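Cystatin-2 (Ornithodoros moubata, PDB 3L0R) inhibits cysteine proteinases, with broad specificity for mammalian cathepsins of both endopeptidase and exopeptidase type, and also inhibits the tick's own cathepsin-like enzymes. Local coordinates at residues A[29-42]-A[58-72]. Sequence-based numbering, arbitrary orientation.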
loop_
_atom_site.group_PDB
_atom_site.type_symbol
_atom_site.label_atom_id
_atom_site.label_comp_id
_atom_site.label_asym_id
_atom_site.label_seq_id
_atom_site.Cartn_x
_atom_site.Cartn_y
_atom_site.Cartn_z
ATOM N N THR A 29 6.904 -9.099 -2.275
ATOM C CA THR A 29 8.272 -9.385 -2.717
ATOM C C THR A 29 8.440 -10.712 -3.471
ATOM O O THR A 29 9.507 -10.990 -4.022
ATOM C CB THR A 29 9.265 -9.349 -1.526
ATOM O OG1 THR A 29 8.892 -10.341 -0.559
ATOM C CG2 THR A 29 9.295 -7.962 -0.882
ATOM N N GLU A 30 7.381 -11.515 -3.488
ATOM C CA GLU A 30 7.376 -12.816 -4.130
ATOM C C GLU A 30 7.540 -12.686 -5.655
ATOM O O GLU A 30 6.838 -11.914 -6.292
ATOM C CB GLU A 30 6.075 -13.545 -3.750
ATOM C CG GLU A 30 5.948 -14.995 -4.224
ATOM C CD GLU A 30 4.553 -15.600 -3.955
ATOM O OE1 GLU A 30 3.761 -14.979 -3.190
ATOM O OE2 GLU A 30 4.249 -16.696 -4.505
ATOM N N GLY A 31 8.494 -13.437 -6.215
ATOM C CA GLY A 31 8.676 -13.568 -7.664
ATOM C C GLY A 31 9.065 -12.304 -8.415
ATOM O O GLY A 31 8.701 -12.141 -9.593
ATOM N N ARG A 32 9.797 -11.414 -7.733
ATOM C CA ARG A 32 10.264 -10.146 -8.304
ATOM C C ARG A 32 11.734 -9.947 -8.010
ATOM O O ARG A 32 12.228 -10.339 -6.955
ATOM C CB ARG A 32 9.590 -8.955 -7.638
ATOM C CG ARG A 32 8.150 -8.899 -7.725
ATOM C CD ARG A 32 7.630 -8.302 -6.461
ATOM N NE ARG A 32 6.287 -7.785 -6.695
ATOM C CZ ARG A 32 5.164 -8.497 -6.652
ATOM N NH1 ARG A 32 5.173 -9.789 -6.358
ATOM N NH2 ARG A 32 4.022 -7.889 -6.907
ATOM N N GLU A 33 12.396 -9.261 -8.928
ATOM C CA GLU A 33 13.760 -8.800 -8.734
ATOM C C GLU A 33 13.756 -7.464 -7.958
ATOM O O GLU A 33 14.631 -7.212 -7.137
ATOM C CB GLU A 33 14.406 -8.650 -10.111
ATOM C CG GLU A 33 15.854 -8.197 -10.149
ATOM C CD GLU A 33 16.373 -8.072 -11.572
ATOM O OE1 GLU A 33 15.551 -7.923 -12.504
ATOM O OE2 GLU A 33 17.597 -8.114 -11.764
ATOM N N PHE A 34 12.746 -6.630 -8.202
ATOM C CA PHE A 34 12.693 -5.284 -7.626
ATOM C C PHE A 34 11.478 -5.085 -6.764
ATOM O O PHE A 34 10.428 -5.681 -7.010
ATOM C CB PHE A 34 12.672 -4.218 -8.729
ATOM C CG PHE A 34 13.891 -4.222 -9.578
ATOM C CD1 PHE A 34 15.001 -3.451 -9.225
ATOM C CD2 PHE A 34 13.951 -5.010 -10.730
ATOM C CE1 PHE A 34 16.169 -3.449 -10.012
ATOM C CE2 PHE A 34 15.106 -5.014 -11.533
ATOM C CZ PHE A 34 16.225 -4.232 -11.169
ATOM N N TYR A 35 11.612 -4.219 -5.766
ATOM C CA TYR A 35 10.443 -3.745 -5.066
ATOM C C TYR A 35 9.556 -3.010 -6.047
ATOM O O TYR A 35 10.045 -2.270 -6.921
ATOM C CB TYR A 35 10.811 -2.794 -3.926
ATOM C CG TYR A 35 11.483 -3.449 -2.742
ATOM C CD1 TYR A 35 10.743 -4.174 -1.806
ATOM C CD2 TYR A 35 12.858 -3.312 -2.539
ATOM C CE1 TYR A 35 11.377 -4.779 -0.678
ATOM C CE2 TYR A 35 13.494 -3.902 -1.438
ATOM C CZ TYR A 35 12.751 -4.634 -0.516
ATOM O OH TYR A 35 13.389 -5.192 0.559
ATOM N N ASP A 36 8.254 -3.223 -5.908
ATOM C CA ASP A 36 7.285 -2.326 -6.526
ATOM C C ASP A 36 7.136 -1.136 -5.593
ATOM O O ASP A 36 7.405 -1.233 -4.376
ATOM C CB ASP A 36 5.926 -3.007 -6.722
ATOM C CG ASP A 36 5.952 -4.091 -7.783
ATOM O OD1 ASP A 36 6.678 -3.968 -8.800
ATOM O OD2 ASP A 36 5.220 -5.080 -7.593
ATOM N N THR A 37 6.704 -0.014 -6.149
ATOM C CA THR A 37 6.455 1.158 -5.326
ATOM C C THR A 37 5.137 1.832 -5.700
ATOM O O THR A 37 4.500 1.491 -6.701
ATOM C CB THR A 37 7.654 2.161 -5.384
ATOM O OG1 THR A 37 7.460 3.194 -4.411
ATOM C CG2 THR A 37 7.803 2.773 -6.790
ATOM N N VAL A 38 4.753 2.808 -4.891
ATOM C CA VAL A 38 3.532 3.544 -5.103
ATOM C C VAL A 38 3.753 4.753 -6.010
ATOM O O VAL A 38 4.668 5.541 -5.796
ATOM C CB VAL A 38 2.918 3.986 -3.762
ATOM C CG1 VAL A 38 1.617 4.762 -3.994
ATOM C CG2 VAL A 38 2.658 2.791 -2.900
ATOM N N VAL A 39 2.892 4.887 -7.016
ATOM C CA VAL A 39 2.857 6.037 -7.877
ATOM C C VAL A 39 1.748 6.950 -7.380
ATOM O O VAL A 39 1.944 8.156 -7.247
ATOM C CB VAL A 39 2.592 5.620 -9.347
ATOM C CG1 VAL A 39 2.423 6.843 -10.267
ATOM C CG2 VAL A 39 3.728 4.757 -9.859
ATOM N N THR A 40 0.577 6.385 -7.099
ATOM C CA THR A 40 -0.558 7.203 -6.670
ATOM C C THR A 40 -1.548 6.441 -5.791
ATOM O O THR A 40 -1.671 5.233 -5.897
ATOM C CB THR A 40 -1.240 7.945 -7.878
ATOM O OG1 THR A 40 -2.606 8.215 -7.594
ATOM C CG2 THR A 40 -1.191 7.122 -9.136
ATOM N N VAL A 41 -2.188 7.169 -4.879
ATOM C CA VAL A 41 -3.278 6.662 -4.043
ATOM C C VAL A 41 -4.570 7.232 -4.618
ATOM O O VAL A 41 -4.826 8.432 -4.493
ATOM C CB VAL A 41 -3.126 7.078 -2.538
ATOM C CG1 VAL A 41 -4.245 6.456 -1.643
ATOM C CG2 VAL A 41 -1.753 6.687 -2.001
ATOM N N LYS A 42 -5.364 6.376 -5.258
ATOM C CA LYS A 42 -6.556 6.816 -5.974
ATOM C C LYS A 42 -7.774 6.921 -5.067
ATOM O O LYS A 42 -8.585 7.850 -5.189
ATOM C CB LYS A 42 -6.852 5.877 -7.147
ATOM C CG LYS A 42 -5.909 6.051 -8.312
ATOM C CD LYS A 42 -5.694 4.743 -9.045
ATOM C CE LYS A 42 -6.893 4.325 -9.900
ATOM N NZ LYS A 42 -6.491 3.827 -11.266
ATOM N N ILE A 58 -4.676 1.855 -5.295
ATOM C CA ILE A 58 -3.421 2.523 -5.601
ATOM C C ILE A 58 -2.906 2.123 -6.968
ATOM O O ILE A 58 -3.259 1.059 -7.496
ATOM C CB ILE A 58 -2.328 2.205 -4.553
ATOM C CG1 ILE A 58 -1.792 0.783 -4.754
ATOM C CG2 ILE A 58 -2.867 2.443 -3.104
ATOM C CD1 ILE A 58 -1.215 0.123 -3.500
ATOM N N GLU A 59 -2.086 2.996 -7.544
ATOM C CA GLU A 59 -1.308 2.648 -8.720
ATOM C C GLU A 59 0.123 2.367 -8.338
ATOM O O GLU A 59 0.755 3.136 -7.604
ATOM C CB GLU A 59 -1.393 3.731 -9.779
ATOM C CG GLU A 59 -2.740 3.739 -10.446
ATOM C CD GLU A 59 -2.949 4.928 -11.342
ATOM O OE1 GLU A 59 -2.049 5.799 -11.411
ATOM O OE2 GLU A 59 -4.028 4.992 -11.980
ATOM N N ILE A 60 0.620 1.232 -8.822
ATOM C CA ILE A 60 1.975 0.800 -8.514
ATOM C C ILE A 60 2.821 0.684 -9.769
ATOM O O ILE A 60 2.298 0.628 -10.891
ATOM C CB ILE A 60 2.009 -0.526 -7.699
ATOM C CG1 ILE A 60 1.656 -1.731 -8.585
ATOM C CG2 ILE A 60 1.123 -0.403 -6.444
ATOM C CD1 ILE A 60 1.958 -3.086 -7.960
ATOM N N SER A 61 4.134 0.637 -9.557
ATOM C CA SER A 61 5.104 0.615 -10.645
ATOM C C SER A 61 6.385 0.043 -10.074
ATOM O O SER A 61 6.717 0.328 -8.928
ATOM C CB SER A 61 5.369 2.039 -11.156
ATOM O OG SER A 61 5.779 2.029 -12.511
ATOM N N PRO A 62 7.102 -0.778 -10.859
ATOM C CA PRO A 62 8.403 -1.295 -10.399
ATOM C C PRO A 62 9.390 -0.171 -10.071
ATOM O O PRO A 62 9.512 0.784 -10.854
ATOM C CB PRO A 62 8.911 -2.107 -11.594
ATOM C CG PRO A 62 7.673 -2.415 -12.416
ATOM C CD PRO A 62 6.731 -1.272 -12.199
ATOM N N SER A 63 10.086 -0.302 -8.937
ATOM C CA SER A 63 11.076 0.681 -8.474
ATOM C C SER A 63 12.506 0.351 -8.898
ATOM O O SER A 63 12.781 -0.689 -9.474
ATOM C CB SER A 63 11.026 0.846 -6.941
ATOM O OG SER A 63 11.700 -0.209 -6.262
ATOM N N VAL A 64 13.412 1.269 -8.605
ATOM C CA VAL A 64 14.823 1.080 -8.865
ATOM C C VAL A 64 15.510 0.201 -7.804
ATOM O O VAL A 64 16.669 -0.194 -7.975
ATOM C CB VAL A 64 15.541 2.431 -8.955
ATOM C CG1 VAL A 64 15.050 3.235 -10.185
ATOM C CG2 VAL A 64 15.356 3.226 -7.645
ATOM N N CYS A 65 14.801 -0.113 -6.720
ATOM C CA CYS A 65 15.404 -0.876 -5.620
ATOM C C CYS A 65 15.325 -2.375 -5.797
ATOM O O CYS A 65 14.246 -2.944 -5.858
ATOM C CB CYS A 65 14.777 -0.512 -4.288
ATOM S SG CYS A 65 15.095 1.159 -3.754
ATOM N N LYS A 66 16.488 -3.008 -5.852
ATOM C CA LYS A 66 16.557 -4.445 -5.977
ATOM C C LYS A 66 16.399 -5.123 -4.610
ATOM O O LYS A 66 17.104 -4.810 -3.639
ATOM C CB LYS A 66 17.851 -4.855 -6.664
ATOM C CG LYS A 66 17.750 -6.192 -7.345
ATOM C CD LYS A 66 19.111 -6.704 -7.702
ATOM C CE LYS A 66 19.099 -8.214 -7.846
ATOM N NZ LYS A 66 18.921 -8.574 -9.264
ATOM N N ILE A 67 15.441 -6.043 -4.553
ATOM C CA ILE A 67 15.113 -6.765 -3.349
ATOM C C ILE A 67 16.332 -7.565 -2.860
ATOM O O ILE A 67 17.022 -8.220 -3.656
ATOM C CB ILE A 67 13.900 -7.690 -3.610
ATOM C CG1 ILE A 67 12.653 -6.853 -3.914
ATOM C CG2 ILE A 67 13.681 -8.683 -2.434
ATOM C CD1 ILE A 67 11.473 -7.640 -4.443
ATOM N N GLY A 68 16.592 -7.493 -1.555
ATOM C CA GLY A 68 17.706 -8.219 -0.949
ATOM C C GLY A 68 19.036 -7.509 -1.108
ATOM O O GLY A 68 20.041 -7.922 -0.522
ATOM N N GLU A 69 19.044 -6.447 -1.913
ATOM C CA GLU A 69 20.228 -5.629 -2.140
ATOM C C GLU A 69 20.174 -4.360 -1.282
ATOM O O GLU A 69 21.189 -3.886 -0.792
ATOM C CB GLU A 69 20.342 -5.286 -3.630
ATOM C CG GLU A 69 21.753 -5.011 -4.108
ATOM C CD GLU A 69 21.966 -5.387 -5.567
ATOM O OE1 GLU A 69 22.047 -6.601 -5.859
ATOM O OE2 GLU A 69 22.074 -4.468 -6.414
ATOM N N VAL A 70 18.972 -3.811 -1.114
ATOM C CA VAL A 70 18.765 -2.622 -0.272
ATOM C C VAL A 70 17.511 -2.781 0.576
ATOM O O VAL A 70 16.647 -3.621 0.282
ATOM C CB VAL A 70 18.652 -1.281 -1.092
ATOM C CG1 VAL A 70 19.980 -0.926 -1.768
ATOM C CG2 VAL A 70 17.499 -1.331 -2.100
ATOM N N GLN A 71 17.411 -1.975 1.629
ATOM C CA GLN A 71 16.182 -1.895 2.403
ATOM C C GLN A 71 15.234 -0.956 1.652
ATOM O O GLN A 71 15.678 0.037 1.052
ATOM C CB GLN A 71 16.477 -1.385 3.817
ATOM C CG GLN A 71 15.648 -2.055 4.927
ATOM C CD GLN A 71 16.011 -3.541 5.177
ATOM O OE1 GLN A 71 15.185 -4.440 4.976
ATOM N NE2 GLN A 71 17.242 -3.789 5.622
ATOM N N TYR A 72 13.939 -1.279 1.668
ATOM C CA TYR A 72 12.923 -0.442 1.033
ATOM C C TYR A 72 12.733 0.896 1.736
ATOM O O TYR A 72 12.536 0.933 2.951
ATOM C CB TYR A 72 11.558 -1.157 0.993
ATOM C CG TYR A 72 10.515 -0.341 0.250
ATOM C CD1 TYR A 72 10.289 -0.543 -1.119
ATOM C CD2 TYR A 72 9.780 0.670 0.900
ATOM C CE1 TYR A 72 9.335 0.222 -1.818
ATOM C CE2 TYR A 72 8.841 1.436 0.211
ATOM C CZ TYR A 72 8.627 1.206 -1.147
ATOM O OH TYR A 72 7.708 1.966 -1.836
HETATM O O HOH W 1 16.232 -9.152 -6.333
HETATM O O HOH W 2 15.854 -5.973 0.492
HETATM O O HOH W 3 13.117 -3.627 3.180
#
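The ring of Y35 is sandwiched between I67 and Y72. I67 CG1 sits over the centre of one face, 3.7 Å from the Y35 ring centroid, and Y72 CB lies over the opposite face. Y72 also turns its own ring edge-on to Y35, planes at 71°, bringing Y72 CD1 to 3.5 Å from Y35 CG; a first torsion of -176° carries this ring away from its own backbone N. Y72 reaches across T37, crossing its side chain at about a right angle; its OH has H22 of helix 15-25 as main partner and T37 OG1 as a neighbour at 2.9 Å. One water joins Y35 OH to G68 N and V70 O, another to Y72 N and Q71 OE1. Replacing Y35 by an alanine would probably open a gap between I67 and Y72 and leave each water short of one partner. S63 grips Y35 O twice: its N lies in the carbonyl plane, its OG above it at 2.7 Å, and the same OG accepts from C65 N in an ST turn. These bonds belong to the long antiparallel hairpin of strands 34-48 and 52-66 in the cystatin fold, whose sheet wraps around helix 15-25; V38, I58 and I60 share a face, and V38 and I58 touch T25 of the helix. A classic bulge interrupts the pairing where V39 N and T40 N both approach E59 O from one face of its plane. C65, disulfide-bonded to C77, ties the margin to a following loop. The outer fringe is looser, bridged by charge: K42 NZ meets E59 OE2 on its anti side at 2.8 Å, whereas the E33 OE2 to K66 NZ salt bridge makes only a weak hydrogen bond. Within 29-42, R32 NE and NH2 both donate to D36 OD2.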